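Local structure of CalG4 (Micromonospora echinospora, 3IA7) at residues A127-Y140 / E186-F200. The protein is a glycosyltransferase-like protein of the GT-B fold, built from two domains that each hold a parallel beta sheet. Sequence-based numbering, arbitrary orientation.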
ATOM      1  N   ALA A 127       6.027  -5.129 -26.877  1.00 14.43           N
ATOM      2  CA  ALA A 127       5.109  -5.494 -25.823  1.00 13.81           C
ATOM      3  C   ALA A 127       5.862  -6.036 -24.626  1.00 14.78           C
ATOM      4  O   ALA A 127       6.980  -6.533 -24.775  1.00 13.17           O
ATOM      5  CB  ALA A 127       4.042  -6.552 -26.329  1.00 14.68           C
ATOM      6  N   VAL A 128       5.262  -5.875 -23.448  1.00 12.18           N
ATOM      7  CA  VAL A 128       5.781  -6.393 -22.199  1.00 13.30           C
ATOM      8  C   VAL A 128       4.696  -7.238 -21.596  1.00 13.35           C
ATOM      9  O   VAL A 128       3.551  -6.780 -21.501  1.00 13.75           O
ATOM     10  CB  VAL A 128       6.038  -5.240 -21.183  1.00 13.26           C
ATOM     11  CG1 VAL A 128       6.349  -5.800 -19.746  1.00 12.65           C
ATOM     12  CG2 VAL A 128       7.091  -4.286 -21.674  1.00 13.81           C
ATOM     13  N   ARG A 129       5.053  -8.439 -21.133  1.00 12.63           N
ATOM     14  CA  ARG A 129       4.123  -9.297 -20.452  1.00 14.04           C
ATOM     15  C   ARG A 129       4.202  -9.077 -18.908  1.00 14.14           C
ATOM     16  O   ARG A 129       5.307  -8.987 -18.327  1.00 14.37           O
ATOM     17  CB  ARG A 129       4.427 -10.769 -20.769  1.00 13.92           C
ATOM     18  CG  ARG A 129       3.481 -11.734 -20.002  1.00 14.69           C
ATOM     19  CD  ARG A 129       3.706 -13.221 -20.460  1.00 16.24           C
ATOM     20  NE  ARG A 129       3.460 -13.350 -21.922  1.00 15.03           N
ATOM     21  CZ  ARG A 129       3.136 -14.478 -22.543  1.00 17.69           C
ATOM     22  NH1 ARG A 129       3.027 -15.610 -21.848  1.00 17.61           N
ATOM     23  NH2 ARG A 129       2.880 -14.465 -23.855  1.00 15.15           N
ATOM     24  N   LEU A 130       3.052  -9.117 -18.267  1.00 12.58           N
ATOM     25  CA  LEU A 130       2.991  -9.141 -16.800  1.00 14.05           C
ATOM     26  C   LEU A 130       2.388 -10.410 -16.279  1.00 14.96           C
ATOM     27  O   LEU A 130       1.409 -10.930 -16.837  1.00 12.62           O
ATOM     28  CB  LEU A 130       2.091  -8.003 -16.285  1.00 13.80           C
ATOM     29  CG  LEU A 130       2.332  -6.553 -16.689  1.00 15.16           C
ATOM     30  CD1 LEU A 130       1.224  -5.600 -15.958  1.00 14.72           C
ATOM     31  CD2 LEU A 130       3.816  -6.030 -16.445  1.00 11.56           C
ATOM     32  N   THR A 131       2.900 -10.880 -15.143  1.00 14.09           N
ATOM     33  CA  THR A 131       2.181 -11.967 -14.453  1.00 15.17           C
ATOM     34  C   THR A 131       2.322 -11.886 -12.947  1.00 15.24           C
ATOM     35  O   THR A 131       3.408 -11.637 -12.435  1.00 14.90           O
ATOM     36  CB  THR A 131       2.554 -13.423 -14.989  1.00 15.96           C
ATOM     37  OG1 THR A 131       1.805 -14.402 -14.260  1.00 18.68           O
ATOM     38  CG2 THR A 131       4.064 -13.718 -14.891  1.00 16.52           C
ATOM     39  N   GLY A 132       1.204 -12.134 -12.264  1.00 16.02           N
ATOM     40  CA  GLY A 132       1.137 -12.295 -10.816  1.00 16.01           C
ATOM     41  C   GLY A 132       1.328 -13.760 -10.432  1.00 17.06           C
ATOM     42  O   GLY A 132       1.260 -14.062  -9.262  1.00 17.33           O
ATOM     43  N   GLY A 133       1.508 -14.663 -11.404  1.00 16.50           N
ATOM     44  CA  GLY A 133       1.674 -16.142 -11.110  1.00 16.94           C
ATOM     45  C   GLY A 133       3.034 -16.583 -11.643  1.00 17.84           C
ATOM     46  O   GLY A 133       3.827 -15.730 -12.038  1.00 18.77           O
ATOM     47  N   PHE A 134       3.305 -17.891 -11.680  1.00 15.96           N
ATOM     48  CA  PHE A 134       4.590 -18.393 -12.137  1.00 15.71           C
ATOM     49  C   PHE A 134       4.789 -18.063 -13.601  1.00 15.52           C
ATOM     50  O   PHE A 134       3.857 -18.162 -14.421  1.00 13.36           O
ATOM     51  CB  PHE A 134       4.678 -19.919 -11.927  1.00 15.74           C
ATOM     52  CG  PHE A 134       4.519 -20.334 -10.493  1.00 18.21           C
ATOM     53  CD1 PHE A 134       5.150 -19.595  -9.481  1.00 18.88           C
ATOM     54  CD2 PHE A 134       3.751 -21.429 -10.142  1.00 20.95           C
ATOM     55  CE1 PHE A 134       5.025 -19.946  -8.128  1.00 19.51           C
ATOM     56  CE2 PHE A 134       3.633 -21.812  -8.766  1.00 25.50           C
ATOM     57  CZ  PHE A 134       4.272 -21.050  -7.768  1.00 20.60           C
ATOM     58  N   ALA A 135       6.009 -17.634 -13.904  1.00 13.78           N
ATOM     59  CA  ALA A 135       6.479 -17.560 -15.282  1.00 15.06           C
ATOM     60  C   ALA A 135       6.573 -18.941 -16.008  1.00 15.29           C
ATOM     61  O   ALA A 135       6.724 -19.985 -15.351  1.00 15.97           O
ATOM     62  CB  ALA A 135       7.823 -16.847 -15.292  1.00 15.77           C
ATOM     63  N   ALA A 136       6.504 -18.913 -17.334  1.00 15.01           N
ATOM     64  CA  ALA A 136       6.557 -20.124 -18.150  1.00 15.68           C
ATOM     65  C   ALA A 136       7.683 -19.978 -19.134  1.00 15.21           C
ATOM     66  O   ALA A 136       7.951 -18.891 -19.677  1.00 16.30           O
ATOM     67  CB  ALA A 136       5.220 -20.389 -18.883  1.00 18.22           C
ATOM     68  N   ASN A 137       8.378 -21.082 -19.336  1.00 15.54           N
ATOM     69  CA  ASN A 137       9.338 -21.181 -20.433  1.00 16.10           C
ATOM     70  C   ASN A 137       9.395 -22.636 -20.882  1.00 16.62           C
ATOM     71  O   ASN A 137       8.565 -23.462 -20.480  1.00 17.02           O
ATOM     72  CB  ASN A 137      10.724 -20.623 -20.014  1.00 14.49           C
ATOM     73  CG  ASN A 137      11.420 -21.470 -18.916  1.00 15.75           C
ATOM     74  OD1 ASN A 137      10.936 -22.534 -18.541  1.00 16.20           O
ATOM     75  ND2 ASN A 137      12.571 -20.976 -18.412  1.00 10.57           N
ATOM     76  N   GLU A 138      10.420 -23.005 -21.635  1.00 17.96           N
ATOM     77  CA  GLU A 138      10.469 -24.395 -22.138  1.00 18.55           C
ATOM     78  C   GLU A 138      10.641 -25.448 -21.035  1.00 18.51           C
ATOM     79  O   GLU A 138      10.414 -26.640 -21.268  1.00 19.00           O
ATOM     80  CB  GLU A 138      11.529 -24.532 -23.225  1.00 19.37           C
ATOM     81  CG  GLU A 138      12.945 -24.493 -22.684  1.00 22.75           C
ATOM     82  CD  GLU A 138      13.551 -23.078 -22.577  1.00 28.87           C
ATOM     83  OE1 GLU A 138      12.807 -22.049 -22.480  1.00 28.52           O
ATOM     84  OE2 GLU A 138      14.821 -23.027 -22.584  1.00 33.04           O
ATOM     85  N   HIS A 139      11.047 -25.020 -19.840  1.00 17.13           N
ATOM     86  CA  HIS A 139      11.285 -25.919 -18.719  1.00 17.94           C
ATOM     87  C   HIS A 139      10.094 -26.138 -17.830  1.00 17.68           C
ATOM     88  O   HIS A 139       9.990 -27.184 -17.154  1.00 18.42           O
ATOM     89  CB  HIS A 139      12.478 -25.413 -17.887  1.00 18.58           C
ATOM     90  CG  HIS A 139      13.753 -25.464 -18.644  1.00 21.19           C
ATOM     91  ND1 HIS A 139      14.184 -24.421 -19.432  1.00 22.60           N
ATOM     92  CD2 HIS A 139      14.619 -26.481 -18.854  1.00 20.16           C
ATOM     93  CE1 HIS A 139      15.309 -24.764 -20.030  1.00 21.80           C
ATOM     94  NE2 HIS A 139      15.579 -26.016 -19.720  1.00 23.69           N
ATOM     95  N   TYR A 140       9.211 -25.146 -17.799  1.00 18.24           N
ATOM     96  CA  TYR A 140       8.132 -25.101 -16.815  1.00 19.65           C
ATOM     97  C   TYR A 140       6.977 -24.255 -17.272  1.00 20.37           C
ATOM     98  O   TYR A 140       7.145 -23.146 -17.782  1.00 18.59           O
ATOM     99  CB  TYR A 140       8.605 -24.573 -15.445  1.00 20.37           C
ATOM    100  CG  TYR A 140       7.467 -24.484 -14.446  1.00 20.65           C
ATOM    101  CD1 TYR A 140       6.994 -25.627 -13.787  1.00 21.66           C
ATOM    102  CD2 TYR A 140       6.852 -23.264 -14.174  1.00 22.37           C
ATOM    103  CE1 TYR A 140       5.942 -25.561 -12.910  1.00 20.58           C
ATOM    104  CE2 TYR A 140       5.799 -23.189 -13.279  1.00 22.45           C
ATOM    105  CZ  TYR A 140       5.351 -24.360 -12.662  1.00 22.10           C
ATOM    106  OH  TYR A 140       4.321 -24.295 -11.770  1.00 23.45           O
ATOM    107  N   GLU A 186       7.754 -13.511 -24.391  1.00 14.38           N
ATOM    108  CA  GLU A 186       7.755 -12.060 -24.623  1.00 14.53           C
ATOM    109  C   GLU A 186       9.151 -11.430 -24.528  1.00 14.65           C
ATOM    110  O   GLU A 186      10.035 -11.992 -23.893  1.00 16.38           O
ATOM    111  CB  GLU A 186       6.787 -11.357 -23.646  1.00 13.87           C
ATOM    112  CG  GLU A 186       6.383  -9.953 -24.152  1.00 11.54           C
ATOM    113  CD  GLU A 186       6.004  -9.952 -25.651  1.00 15.86           C
ATOM    114  OE1 GLU A 186       4.882 -10.369 -25.994  1.00 14.96           O
ATOM    115  OE2 GLU A 186       6.856  -9.599 -26.496  1.00 12.47           O
ATOM    116  N   GLY A 187       9.370 -10.310 -25.218  1.00 16.09           N
ATOM    117  CA  GLY A 187      10.686  -9.613 -25.155  1.00 15.94           C
ATOM    118  C   GLY A 187      11.072  -9.237 -23.712  1.00 16.19           C
ATOM    119  O   GLY A 187      12.262  -9.207 -23.360  1.00 13.99           O
ATOM    120  N   LEU A 188      10.057  -8.933 -22.893  1.00 14.97           N
ATOM    121  CA  LEU A 188      10.206  -8.663 -21.441  1.00 14.88           C
ATOM    122  C   LEU A 188       8.982  -9.187 -20.687  1.00 15.36           C
ATOM    123  O   LEU A 188       7.828  -8.990 -21.112  1.00 14.47           O
ATOM    124  CB  LEU A 188      10.396  -7.142 -21.129  1.00 14.86           C
ATOM    125  CG  LEU A 188      10.449  -6.748 -19.624  1.00 15.66           C
ATOM    126  CD1 LEU A 188      11.751  -7.328 -18.955  1.00 15.56           C
ATOM    127  CD2 LEU A 188      10.299  -5.212 -19.414  1.00 14.24           C
ATOM    128  N   THR A 189       9.235  -9.884 -19.574  1.00 13.31           N
ATOM    129  CA  THR A 189       8.173 -10.366 -18.718  1.00 14.01           C
ATOM    130  C   THR A 189       8.487  -9.916 -17.289  1.00 13.65           C
ATOM    131  O   THR A 189       9.577 -10.223 -16.775  1.00 13.73           O
ATOM    132  CB  THR A 189       8.059 -11.922 -18.773  1.00 14.21           C
ATOM    133  OG1 THR A 189       7.779 -12.346 -20.146  1.00 17.10           O
ATOM    134  CG2 THR A 189       6.863 -12.379 -17.882  1.00 13.62           C
ATOM    135  N   ILE A 190       7.543  -9.190 -16.686  1.00 12.68           N
ATOM    136  CA  ILE A 190       7.628  -8.723 -15.334  1.00 13.85           C
ATOM    137  C   ILE A 190       6.782  -9.684 -14.504  1.00 13.38           C
ATOM    138  O   ILE A 190       5.556  -9.834 -14.704  1.00 13.12           O
ATOM    139  CB  ILE A 190       7.106  -7.242 -15.151  1.00 13.91           C
ATOM    140  CG1 ILE A 190       7.721  -6.273 -16.201  1.00 17.79           C
ATOM    141  CG2 ILE A 190       7.259  -6.765 -13.629  1.00 12.69           C
ATOM    142  CD1 ILE A 190       9.151  -5.961 -16.029  1.00 17.84           C
ATOM    143  N   VAL A 191       7.452 -10.363 -13.584  1.00 12.53           N
ATOM    144  CA  VAL A 191       6.813 -11.367 -12.773  1.00 11.81           C
ATOM    145  C   VAL A 191       6.738 -10.836 -11.351  1.00 13.11           C
ATOM    146  O   VAL A 191       7.797 -10.504 -10.753  1.00 12.36           O
ATOM    147  CB  VAL A 191       7.671 -12.672 -12.784  1.00 12.12           C
ATOM    148  CG1 VAL A 191       7.009 -13.711 -11.914  1.00 11.50           C
ATOM    149  CG2 VAL A 191       7.842 -13.210 -14.210  1.00 13.24           C
ATOM    150  N   PHE A 192       5.540 -10.763 -10.774  1.00 13.17           N
ATOM    151  CA  PHE A 192       5.363 -10.112  -9.450  1.00 14.15           C
ATOM    152  C   PHE A 192       5.601 -11.074  -8.297  1.00 14.16           C
ATOM    153  O   PHE A 192       4.782 -11.192  -7.351  1.00 15.11           O
ATOM    154  CB  PHE A 192       3.968  -9.460  -9.398  1.00 15.22           C
ATOM    155  CG  PHE A 192       3.818  -8.336 -10.415  1.00 15.35           C
ATOM    156  CD1 PHE A 192       4.636  -7.205 -10.351  1.00 17.93           C
ATOM    157  CD2 PHE A 192       2.842  -8.419 -11.407  1.00 21.09           C
ATOM    158  CE1 PHE A 192       4.518  -6.161 -11.296  1.00 23.45           C
ATOM    159  CE2 PHE A 192       2.701  -7.360 -12.354  1.00 23.03           C
ATOM    160  CZ  PHE A 192       3.560  -6.261 -12.311  1.00 19.53           C
ATOM    161  N   LEU A 193       6.695 -11.835  -8.410  1.00 12.35           N
ATOM    162  CA  LEU A 193       7.071 -12.852  -7.419  1.00 12.85           C
ATOM    163  C   LEU A 193       8.551 -12.693  -7.151  1.00 12.54           C
ATOM    164  O   LEU A 193       9.265 -12.194  -8.019  1.00 12.33           O
ATOM    165  CB  LEU A 193       6.925 -14.293  -7.950  1.00 13.01           C
ATOM    166  CG  LEU A 193       5.567 -14.694  -8.570  1.00 17.67           C
ATOM    167  CD1 LEU A 193       5.665 -16.119  -9.007  1.00 17.68           C
ATOM    168  CD2 LEU A 193       4.434 -14.613  -7.638  1.00 22.17           C
ATOM    169  N   PRO A 194       8.992 -13.101  -5.968  1.00 12.69           N
ATOM    170  CA  PRO A 194      10.443 -13.184  -5.783  1.00 12.86           C
ATOM    171  C   PRO A 194      10.962 -14.377  -6.552  1.00 11.97           C
ATOM    172  O   PRO A 194      10.286 -15.415  -6.662  1.00 10.68           O
ATOM    173  CB  PRO A 194      10.607 -13.326  -4.266  1.00 13.13           C
ATOM    174  CG  PRO A 194       9.377 -14.060  -3.803  1.00 12.81           C
ATOM    175  CD  PRO A 194       8.247 -13.476  -4.748  1.00 11.76           C
ATOM    176  N   LYS A 195      12.168 -14.242  -7.094  1.00 11.38           N
ATOM    177  CA  LYS A 195      12.696 -15.286  -7.937  1.00 11.79           C
ATOM    178  C   LYS A 195      12.731 -16.666  -7.247  1.00 12.46           C
ATOM    179  O   LYS A 195      12.520 -17.728  -7.888  1.00 12.57           O
ATOM    180  CB  LYS A 195      14.101 -14.894  -8.424  1.00 13.26           C
ATOM    181  CG  LYS A 195      14.590 -15.800  -9.543  1.00 13.24           C
ATOM    182  CD  LYS A 195      15.917 -15.238 -10.132  1.00 16.28           C
ATOM    183  CE  LYS A 195      16.283 -15.972 -11.416  1.00 17.40           C
ATOM    184  NZ  LYS A 195      17.570 -15.445 -11.897  1.00 18.77           N
ATOM    185  N   SER A 196      13.008 -16.683  -5.942  1.00 13.17           N
ATOM    186  CA  SER A 196      13.157 -17.972  -5.298  1.00 14.49           C
ATOM    187  C   SER A 196      11.835 -18.744  -5.248  1.00 14.68           C
ATOM    188  O   SER A 196      11.834 -19.938  -4.908  1.00 14.54           O
ATOM    189  CB  SER A 196      13.720 -17.834  -3.874  1.00 15.54           C
ATOM    190  OG  SER A 196      12.888 -16.992  -3.109  1.00 15.23           O
ATOM    191  N   PHE A 197      10.720 -18.031  -5.390  1.00 13.82           N
ATOM    192  CA  PHE A 197       9.406 -18.676  -5.297  1.00 13.04           C
ATOM    193  C   PHE A 197       9.073 -19.317  -6.664  1.00 14.53           C
ATOM    194  O   PHE A 197       8.196 -20.187  -6.756  1.00 15.30           O
ATOM    195  CB  PHE A 197       8.315 -17.652  -4.937  1.00 13.67           C
ATOM    196  CG  PHE A 197       7.012 -18.279  -4.479  1.00 12.72           C
ATOM    197  CD1 PHE A 197       6.995 -19.113  -3.360  1.00 14.29           C
ATOM    198  CD2 PHE A 197       5.822 -17.999  -5.135  1.00 18.97           C
ATOM    199  CE1 PHE A 197       5.774 -19.715  -2.894  1.00 16.03           C
ATOM    200  CE2 PHE A 197       4.576 -18.570  -4.662  1.00 18.93           C
ATOM    201  CZ  PHE A 197       4.591 -19.428  -3.525  1.00 15.53           C
ATOM    202  N   GLN A 198       9.788 -18.919  -7.718  1.00 13.26           N
ATOM    203  CA  GLN A 198       9.560 -19.469  -9.055  1.00 12.24           C
ATOM    204  C   GLN A 198      10.125 -20.912  -9.273  1.00 13.37           C
ATOM    205  O   GLN A 198      11.368 -21.150  -9.164  1.00 12.40           O
ATOM    206  CB  GLN A 198      10.196 -18.527 -10.097  1.00 12.43           C
ATOM    207  CG  GLN A 198      10.233 -19.088 -11.503  1.00 11.79           C
ATOM    208  CD  GLN A 198       8.848 -19.081 -12.178  1.00 11.70           C
ATOM    209  OE1 GLN A 198       8.086 -18.117 -12.027  1.00 11.81           O
ATOM    210  NE2 GLN A 198       8.542 -20.129 -12.979  1.00 11.71           N
ATOM    211  N   PRO A 199       9.252 -21.870  -9.677  1.00 13.02           N
ATOM    212  CA  PRO A 199       9.771 -23.216 -10.073  1.00 14.50           C
ATOM    213  C   PRO A 199      10.775 -23.107 -11.240  1.00 14.41           C
ATOM    214  O   PRO A 199      10.525 -22.307 -12.163  1.00 14.39           O
ATOM    215  CB  PRO A 199       8.495 -23.983 -10.529  1.00 14.92           C
ATOM    216  CG  PRO A 199       7.324 -23.254  -9.867  1.00 15.04           C
ATOM    217  CD  PRO A 199       7.777 -21.772  -9.796  1.00 14.40           C
ATOM    218  N   PHE A 200      11.891 -23.860 -11.202  1.00 13.97           N
ATOM    219  CA  PHE A 200      12.942 -23.800 -12.271  1.00 16.09           C
ATOM    220  C   PHE A 200      13.505 -22.374 -12.534  1.00 15.05           C
ATOM    221  O   PHE A 200      13.880 -22.063 -13.675  1.00 12.70           O
ATOM    222  CB  PHE A 200      12.402 -24.384 -13.606  1.00 16.41           C
ATOM    223  CG  PHE A 200      11.974 -25.820 -13.501  1.00 20.38           C
ATOM    224  CD1 PHE A 200      12.867 -26.860 -13.797  1.00 22.60           C
ATOM    225  CD2 PHE A 200      10.691 -26.145 -13.074  1.00 22.81           C
ATOM    226  CE1 PHE A 200      12.472 -28.206 -13.677  1.00 25.40           C
ATOM    227  CE2 PHE A 200      10.291 -27.496 -12.945  1.00 22.68           C
ATOM    228  CZ  PHE A 200      11.171 -28.518 -13.246  1.00 22.00           C
TER
HETATM  229  O   HOH W   1       7.460  -7.376 -27.936  1.00 30.30           O
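Pro199 packs into the corner formed by two aromatic rings of 127-140. Its CD lies over one face of Phe134, 3.6 Å from the ring centroid and displaced toward the rim. Its CB sits almost centrally over Tyr140, 3.7 Å from that centroid. Leu193 CD1 and the oblique ring of Phe197 also touch Phe134. The Phe200 ring lies nearly parallel to Tyr140 but slid aside.

Beside the proline, Gln198, bent at chi2 (74°), grips the backbone of Ala135 twice through its amide. OE1 accepts from Ala135 N at 2.8 Å, and NE2 donates to Ala135 O at 3.0 Å. In each, the donor is tilted from the acceptor's carbonyl plane. NE2 also donates to Pro199 O; the three bonds together fix the amide's rotation.

Strands 127-131 and 189-191 are parallel neighbours in the N-terminal sheet. Four backbone bonds run along and just past the pair, from Arg129 N to Leu188 O through to Phe192 N to Thr131 O. Leu130 CD2 packs alongside Ile190 CB (3.7 Å) on one face; Thr131 CG2 meets Val191 CG2 on the other. Tyr108 OH hydrogen-bonds to Arg129 NE and Glu186 OE1. The loops beyond do not pair as a sheet; a buried amide and CH-pi packing join them.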